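Local coordinates for Mgp-operon protein 3 (PDB 6RJ1) that is an immunodominant surface adhesin of Mycoplasma pneumoniae that probably takes part in attachment of the bacterium to host cells, at residues A[140-145]-A[154-159]; A[584-589]-A[620-625]; A[889-894]-A[915-920]. All coordinates share one frame; numbering follows the deposited sequence.

Contact 1. Residues A[140-145]-A[154-159]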
# COMPACT_ATOMS: atom_id res chain seq x y z
N LYS A 140 -12.29 12.02 -18.91
CA LYS A 140 -12.67 12.67 -20.16
C LYS A 140 -11.50 13.41 -20.81
O LYS A 140 -10.85 14.23 -20.16
CB LYS A 140 -13.90 13.58 -19.94
CG LYS A 140 -14.31 14.50 -21.09
CD LYS A 140 -14.25 15.97 -20.64
CE LYS A 140 -14.68 16.97 -21.69
NZ LYS A 140 -16.16 17.02 -21.85
N GLN A 141 -11.25 13.11 -22.11
CA GLN A 141 -10.22 13.76 -22.93
C GLN A 141 -10.70 15.18 -23.13
O GLN A 141 -11.82 15.39 -23.60
CB GLN A 141 -10.05 13.03 -24.27
CG GLN A 141 -8.60 12.70 -24.56
CD GLN A 141 -8.42 12.07 -25.91
OE1 GLN A 141 -7.83 12.67 -26.81
NE2 GLN A 141 -8.89 10.84 -26.07
N GLU A 142 -9.91 16.16 -22.70
CA GLU A 142 -10.33 17.55 -22.67
C GLU A 142 -10.39 18.23 -24.06
O GLU A 142 -11.33 17.92 -24.79
CB GLU A 142 -9.49 18.35 -21.66
CG GLU A 142 -9.76 17.83 -20.26
CD GLU A 142 -9.65 18.83 -19.13
OE1 GLU A 142 -8.62 19.54 -19.06
OE2 GLU A 142 -10.58 18.88 -18.30
N SER A 143 -9.45 19.15 -24.39
CA SER A 143 -9.31 20.01 -25.59
C SER A 143 -9.08 21.44 -25.07
O SER A 143 -8.65 22.31 -25.83
CB SER A 143 -10.56 20.00 -26.47
OG SER A 143 -10.67 18.83 -27.26
N GLN A 144 -9.37 21.65 -23.76
CA GLN A 144 -9.27 22.90 -23.01
C GLN A 144 -7.81 23.21 -22.61
O GLN A 144 -7.47 23.24 -21.42
CB GLN A 144 -10.21 22.86 -21.78
CG GLN A 144 -11.70 22.75 -22.12
CD GLN A 144 -12.40 21.68 -21.31
OE1 GLN A 144 -12.24 20.47 -21.55
NE2 GLN A 144 -13.21 22.10 -20.35
N GLY A 145 -6.98 23.45 -23.62
CA GLY A 145 -5.56 23.77 -23.46
C GLY A 145 -4.82 23.83 -24.78
O GLY A 145 -5.36 24.28 -25.79
N LYS A 154 -13.49 24.78 -12.05
CA LYS A 154 -13.75 23.37 -12.35
C LYS A 154 -12.43 22.56 -12.44
O LYS A 154 -11.62 22.80 -13.34
CB LYS A 154 -14.59 23.23 -13.64
CG LYS A 154 -15.45 21.97 -13.70
CD LYS A 154 -16.23 21.88 -15.02
CE LYS A 154 -17.36 20.87 -15.00
NZ LYS A 154 -16.87 19.47 -15.03
N GLY A 155 -12.24 21.65 -11.49
CA GLY A 155 -11.05 20.80 -11.43
C GLY A 155 -10.99 19.75 -12.52
O GLY A 155 -12.03 19.28 -12.99
N SER A 156 -9.77 19.38 -12.92
CA SER A 156 -9.54 18.40 -13.98
C SER A 156 -8.57 17.29 -13.61
O SER A 156 -7.36 17.53 -13.50
CB SER A 156 -9.09 19.10 -15.26
OG SER A 156 -8.69 18.18 -16.26
N LEU A 157 -9.10 16.06 -13.50
CA LEU A 157 -8.30 14.86 -13.24
C LEU A 157 -7.41 14.59 -14.46
O LEU A 157 -6.26 14.20 -14.29
CB LEU A 157 -9.22 13.67 -12.93
CG LEU A 157 -8.60 12.28 -12.75
CD1 LEU A 157 -7.52 12.25 -11.66
CD2 LEU A 157 -9.66 11.28 -12.41
N TYR A 158 -7.93 14.86 -15.67
CA TYR A 158 -7.19 14.71 -16.92
C TYR A 158 -5.87 15.50 -16.90
O TYR A 158 -4.83 14.97 -17.27
CB TYR A 158 -8.06 15.11 -18.13
CG TYR A 158 -7.32 14.94 -19.44
CD1 TYR A 158 -7.16 13.68 -20.01
CD2 TYR A 158 -6.73 16.02 -20.07
CE1 TYR A 158 -6.43 13.51 -21.19
CE2 TYR A 158 -6.01 15.87 -21.26
CZ TYR A 158 -5.85 14.60 -21.80
OH TYR A 158 -5.12 14.42 -22.94
N LYS A 159 -5.93 16.77 -16.44
CA LYS A 159 -4.77 17.65 -16.34
C LYS A 159 -3.71 17.08 -15.40
O LYS A 159 -2.53 17.14 -15.73
CB LYS A 159 -5.18 19.07 -15.94
CG LYS A 159 -5.83 19.85 -17.08
CD LYS A 159 -5.93 21.33 -16.77
CE LYS A 159 -6.64 22.09 -17.87
NZ LYS A 159 -8.12 21.99 -17.74

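Contact 2. Residues A[584-589]-A[620-625]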
# COMPACT_ATOMS: atom_id res chain seq x y z
N GLY A 584 4.85 18.53 17.08
CA GLY A 584 5.87 19.26 17.83
C GLY A 584 6.19 18.68 19.20
O GLY A 584 5.38 17.94 19.77
N LEU A 585 7.39 19.00 19.73
CA LEU A 585 7.84 18.52 21.04
C LEU A 585 6.95 19.04 22.17
O LEU A 585 6.77 18.35 23.18
CB LEU A 585 9.30 18.92 21.28
CG LEU A 585 10.36 18.14 20.51
CD1 LEU A 585 11.71 18.83 20.59
CD2 LEU A 585 10.48 16.72 21.01
N ASP A 586 6.38 20.22 21.97
CA ASP A 586 5.50 20.95 22.89
C ASP A 586 4.01 20.62 22.70
O ASP A 586 3.16 21.36 23.21
CB ASP A 586 5.74 22.46 22.71
CG ASP A 586 5.38 22.99 21.33
OD1 ASP A 586 5.76 22.34 20.32
OD2 ASP A 586 4.74 24.05 21.25
N SER A 587 3.68 19.52 21.98
CA SER A 587 2.28 19.13 21.78
C SER A 587 1.62 18.79 23.10
O SER A 587 2.28 18.29 24.01
CB SER A 587 2.19 17.92 20.87
OG SER A 587 2.70 18.18 19.58
N ASP A 588 0.30 19.06 23.20
CA ASP A 588 -0.48 18.72 24.38
C ASP A 588 -0.69 17.21 24.43
O ASP A 588 -0.57 16.53 23.40
CB ASP A 588 -1.82 19.48 24.40
CG ASP A 588 -1.67 20.97 24.64
OD1 ASP A 588 -0.97 21.36 25.62
OD2 ASP A 588 -2.26 21.76 23.87
N GLY A 589 -0.93 16.69 25.63
CA GLY A 589 -1.11 15.26 25.88
C GLY A 589 -2.36 14.65 25.29
O GLY A 589 -3.36 15.33 25.07
N PRO A 620 10.62 22.47 18.58
CA PRO A 620 10.33 22.62 20.02
C PRO A 620 9.10 23.51 20.28
O PRO A 620 8.61 23.53 21.40
CB PRO A 620 11.62 23.21 20.59
CG PRO A 620 12.51 23.51 19.39
CD PRO A 620 11.68 23.40 18.16
N VAL A 621 8.62 24.24 19.26
CA VAL A 621 7.42 25.09 19.33
C VAL A 621 6.47 24.80 18.15
O VAL A 621 6.90 24.66 17.01
CB VAL A 621 7.68 26.61 19.51
CG1 VAL A 621 8.19 26.92 20.92
CG2 VAL A 621 8.63 27.15 18.46
N SER A 622 5.17 24.68 18.46
CA SER A 622 4.10 24.38 17.51
C SER A 622 2.74 24.87 18.05
O SER A 622 2.63 25.21 19.22
CB SER A 622 4.04 22.88 17.21
OG SER A 622 3.76 22.13 18.38
N GLY A 623 1.74 24.89 17.18
CA GLY A 623 0.38 25.26 17.52
C GLY A 623 0.22 26.68 17.98
O GLY A 623 0.58 27.61 17.25
N MET A 624 -0.30 26.85 19.19
CA MET A 624 -0.54 28.16 19.81
C MET A 624 0.44 28.42 20.96
O MET A 624 0.11 29.15 21.90
CB MET A 624 -2.00 28.30 20.25
CG MET A 624 -2.97 28.34 19.09
SD MET A 624 -2.82 29.86 18.12
CE MET A 624 -3.81 29.42 16.68
N LYS A 625 1.65 27.85 20.86
CA LYS A 625 2.69 28.00 21.87
C LYS A 625 3.91 28.82 21.39
O LYS A 625 4.99 28.74 21.98
CB LYS A 625 3.11 26.62 22.40
CG LYS A 625 2.02 25.93 23.23
CD LYS A 625 2.47 24.55 23.68
CE LYS A 625 1.57 23.94 24.73
NZ LYS A 625 0.25 23.57 24.16

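Contact 3. Residues A[889-894]-A[915-920]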
# COMPACT_ATOMS: atom_id res chain seq x y z
N ALA A 889 5.89 -21.80 6.10
CA ALA A 889 5.78 -21.44 7.51
C ALA A 889 4.34 -20.99 7.76
O ALA A 889 3.68 -20.48 6.85
CB ALA A 889 6.76 -20.33 7.84
N VAL A 890 3.83 -21.22 8.98
CA VAL A 890 2.46 -20.85 9.33
C VAL A 890 2.43 -20.05 10.65
O VAL A 890 3.01 -20.47 11.66
CB VAL A 890 1.47 -22.05 9.35
CG1 VAL A 890 0.02 -21.59 9.44
CG2 VAL A 890 1.66 -22.95 8.13
N ILE A 891 1.75 -18.89 10.63
CA ILE A 891 1.56 -18.03 11.79
C ILE A 891 0.10 -18.11 12.27
O ILE A 891 -0.81 -18.11 11.45
CB ILE A 891 2.03 -16.57 11.51
CG1 ILE A 891 3.57 -16.47 11.58
CG2 ILE A 891 1.35 -15.55 12.45
CD1 ILE A 891 4.20 -15.16 11.06
N THR A 892 -0.10 -18.20 13.58
CA THR A 892 -1.42 -18.22 14.19
C THR A 892 -1.66 -16.87 14.85
O THR A 892 -0.80 -16.38 15.59
CB THR A 892 -1.56 -19.39 15.17
OG1 THR A 892 -1.48 -20.60 14.44
CG2 THR A 892 -2.87 -19.37 15.95
N VAL A 893 -2.83 -16.26 14.59
CA VAL A 893 -3.19 -15.00 15.23
C VAL A 893 -4.38 -15.24 16.17
O VAL A 893 -5.39 -15.80 15.76
CB VAL A 893 -3.38 -13.83 14.23
CG1 VAL A 893 -3.80 -12.56 14.96
CG2 VAL A 893 -2.10 -13.58 13.43
N SER A 894 -4.23 -14.86 17.44
CA SER A 894 -5.25 -15.04 18.46
C SER A 894 -5.63 -13.71 19.10
O SER A 894 -4.82 -12.79 19.12
CB SER A 894 -4.76 -16.01 19.53
OG SER A 894 -3.45 -15.70 19.99
N ALA A 915 -4.29 -8.33 19.33
CA ALA A 915 -4.05 -9.61 18.69
C ALA A 915 -2.66 -10.13 19.07
O ALA A 915 -1.84 -9.37 19.59
CB ALA A 915 -4.16 -9.47 17.18
N LEU A 916 -2.40 -11.42 18.84
CA LEU A 916 -1.12 -12.05 19.15
C LEU A 916 -0.74 -12.98 18.01
O LEU A 916 -1.48 -13.91 17.72
CB LEU A 916 -1.23 -12.81 20.49
CG LEU A 916 0.08 -13.24 21.14
CD1 LEU A 916 0.73 -12.10 21.91
CD2 LEU A 916 -0.14 -14.40 22.06
N ALA A 917 0.39 -12.70 17.35
CA ALA A 917 0.90 -13.49 16.23
C ALA A 917 2.08 -14.34 16.65
O ALA A 917 3.03 -13.82 17.24
CB ALA A 917 1.30 -12.58 15.08
N VAL A 918 2.01 -15.65 16.35
CA VAL A 918 3.06 -16.61 16.69
C VAL A 918 3.24 -17.68 15.61
O VAL A 918 2.25 -18.14 15.03
CB VAL A 918 2.88 -17.28 18.09
CG1 VAL A 918 3.37 -16.39 19.22
CG2 VAL A 918 1.44 -17.74 18.34
N GLN A 919 4.50 -18.11 15.39
CA GLN A 919 4.86 -19.21 14.50
C GLN A 919 4.35 -20.45 15.25
O GLN A 919 4.82 -20.74 16.35
CB GLN A 919 6.38 -19.24 14.30
CG GLN A 919 6.81 -18.78 12.93
CD GLN A 919 7.55 -19.86 12.17
OE1 GLN A 919 8.70 -19.66 11.73
NE2 GLN A 919 6.92 -21.03 11.98
N ASN A 920 3.31 -21.09 14.71
CA ASN A 920 2.57 -22.16 15.36
C ASN A 920 3.22 -23.56 15.41
O ASN A 920 2.69 -24.42 16.10
CB ASN A 920 1.18 -22.28 14.75
CG ASN A 920 1.10 -22.55 13.27
OD1 ASN A 920 1.95 -23.23 12.66
ND2 ASN A 920 0.04 -22.06 12.65

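Contact 1. Residues A[140-145]-A[154-159]
Lys140 and Tyr158 bring the two backbones closest, 6.7 Å between their CA atoms, where the irregular segment 140-145 passes the first turn of helix 157-163. Glu142 carries the contact. Its OE1 forms a salt bridge with Lys159 NZ at 2.8 Å, the ammonium arriving on the syn side and only 16° out of the carboxylate plane; the two side chains cross at about a right angle. The other oxygen, Glu142 OE2, takes a weak hydrogen bond from Ser156 OG at 2.9 Å. Ser156 is the N-cap of the helix: its OG also accepts from Lys159 N at 3.1 Å, so the hydroxyl links the carboxylate to the first helical turn. A negative charge at this helix end would be expected to suit the helix dipole. Tyr158 has CG anti to the backbone N (chi1 -179°), directed toward segment 140-145, whose backbone covers one face of the ring. Over that face, Glu142 N lies 4.1 Å above the ring centre and Gln141 CA sits nearer the rim, while Glu142 CG touches Tyr158 CD2 at 3.5 Å. Beyond the two segments, Tyr158 OH bonds to Gln67 O and the ring meets that of Phe66.

Contact 2. Residues A[584-589]-A[620-625]
Ser622 OG is gripped by two groups, donating to Asp586 OD1 at 2.8 Å and bonding to Asn597 ND2, which lies between the two segments in the chain. The same serine offers its backbone as well: Ser622 N gives a hydrogen bond of 2.9 Å to Asp586 OD2, with an N-H...O angle of 150°, using the syn lone pair. The hydroxyl, in contrast, meets OD1 from above the carboxylate plane, 40° out of it. One residue thus holds both oxygens of Asp586, and their differing directions of approach fix the rotation of the carboxylate. Asp586 CG lies between its own backbone N and carbonyl carbon (chi1 63°), which carries it toward Ser622 N. Each segment folds into a tight turn. Gly584 to Ser587 form a type I turn, in which Gly584 O accepts from both Ser587 N and Ser587 OG, the latter at 2.7 Å. Ser622 to Lys625 form a type II' turn with Gly623, at positive phi, in its second position. From the end of that turn the Lys625 chain passes close to Asp586, CD lying 3.4 Å from Asp586 OD2, and its NZ makes a weak hydrogen bond of 2.9 Å, within a salt bridge, to Asp588 OD1. On the apolar side of the contact, Leu585 CB packs on Pro620 CA at 4.0 Å, and the Leu585 side chain also touches Phe679 and Leu686. Both turns belong to the MgpC adhesin region. The two donors and the nearby Lys625 ammonium would be expected to favour the ionised Asp586 carboxylate, against the opposing effect of the carbonyl oxygens of Pro620 and Ser622 close by; the loops are joined mainly by polar and charged contacts.

Contact 3. Residues A[889-894]-A[915-920]
The carboxamide of Asn920 is laid against strand 889-894: Val890 O lies over one face, 3.3 Å from Asn920 CG, and the Val890 side chain meets the end of the amide, CG1 coming to 3.2 Å from Asn920 ND2. A chi1 of 59° sets CG over Val890 O. In the amide plane, ND2 donates to Thr892 OG1 at 2.8 Å with an N-H...O angle of 164°. The hydroxyl is also bonded to Gly961 O, while Asn920 OD1 is bonded to Ile922 N, so both ends of the amide are fixed. Beside this group the strands form an antiparallel ladder, the short axes at 143°. Thr892-Val918 and Ser894-Leu916 are hydrogen-bonded pairs, Ile891-Gln919 and Val893-Ala917 non-hydrogen-bonded ones; Thr892 N to Val918 O measures 2.8 Å. At the far end of the ladder from Ser894, Asn920 N adds a bond to Val890 O. On the face bearing Ile891 and Val893, Ala917 CB meets both branched residues, 4.0 Å from Ile891 CG2 and 3.9 Å from Val893 CG2, the three methyls forming a compact cluster. The Val893 and Ala917 part of this face packs against strands 799-805 and 808-815, where Val893 meets Val802, Leu804 and Val809; Ile891 lies instead on Val846 of a loop. Strand 862-868 pairs with 888-896 along its other edge, through Phe867, Tyr865 and Trp863.

How the contacts relate
The three contacts follow one another along the chain without nesting or crossing. Contact 1 closes a short loop whose eight intervening residues are not modelled, tying the connection after strand 125-135 to the start of helix 157-163. Contact 2 closes a longer excursion between strands 575-577 and 650-654, which holds helix 591-595 and strands 609-611 and 614-616. Contact 3 joins strands 888-896 and 914-920 across a 20-residue connection, inside a C-terminal antiparallel sheet. None touches another: the centres of contacts 1 and 2 are about 42 Å apart and those of contacts 2 and 3 about 40 Å, while contacts 1 and 3 lie on opposite sides of the chain's centre.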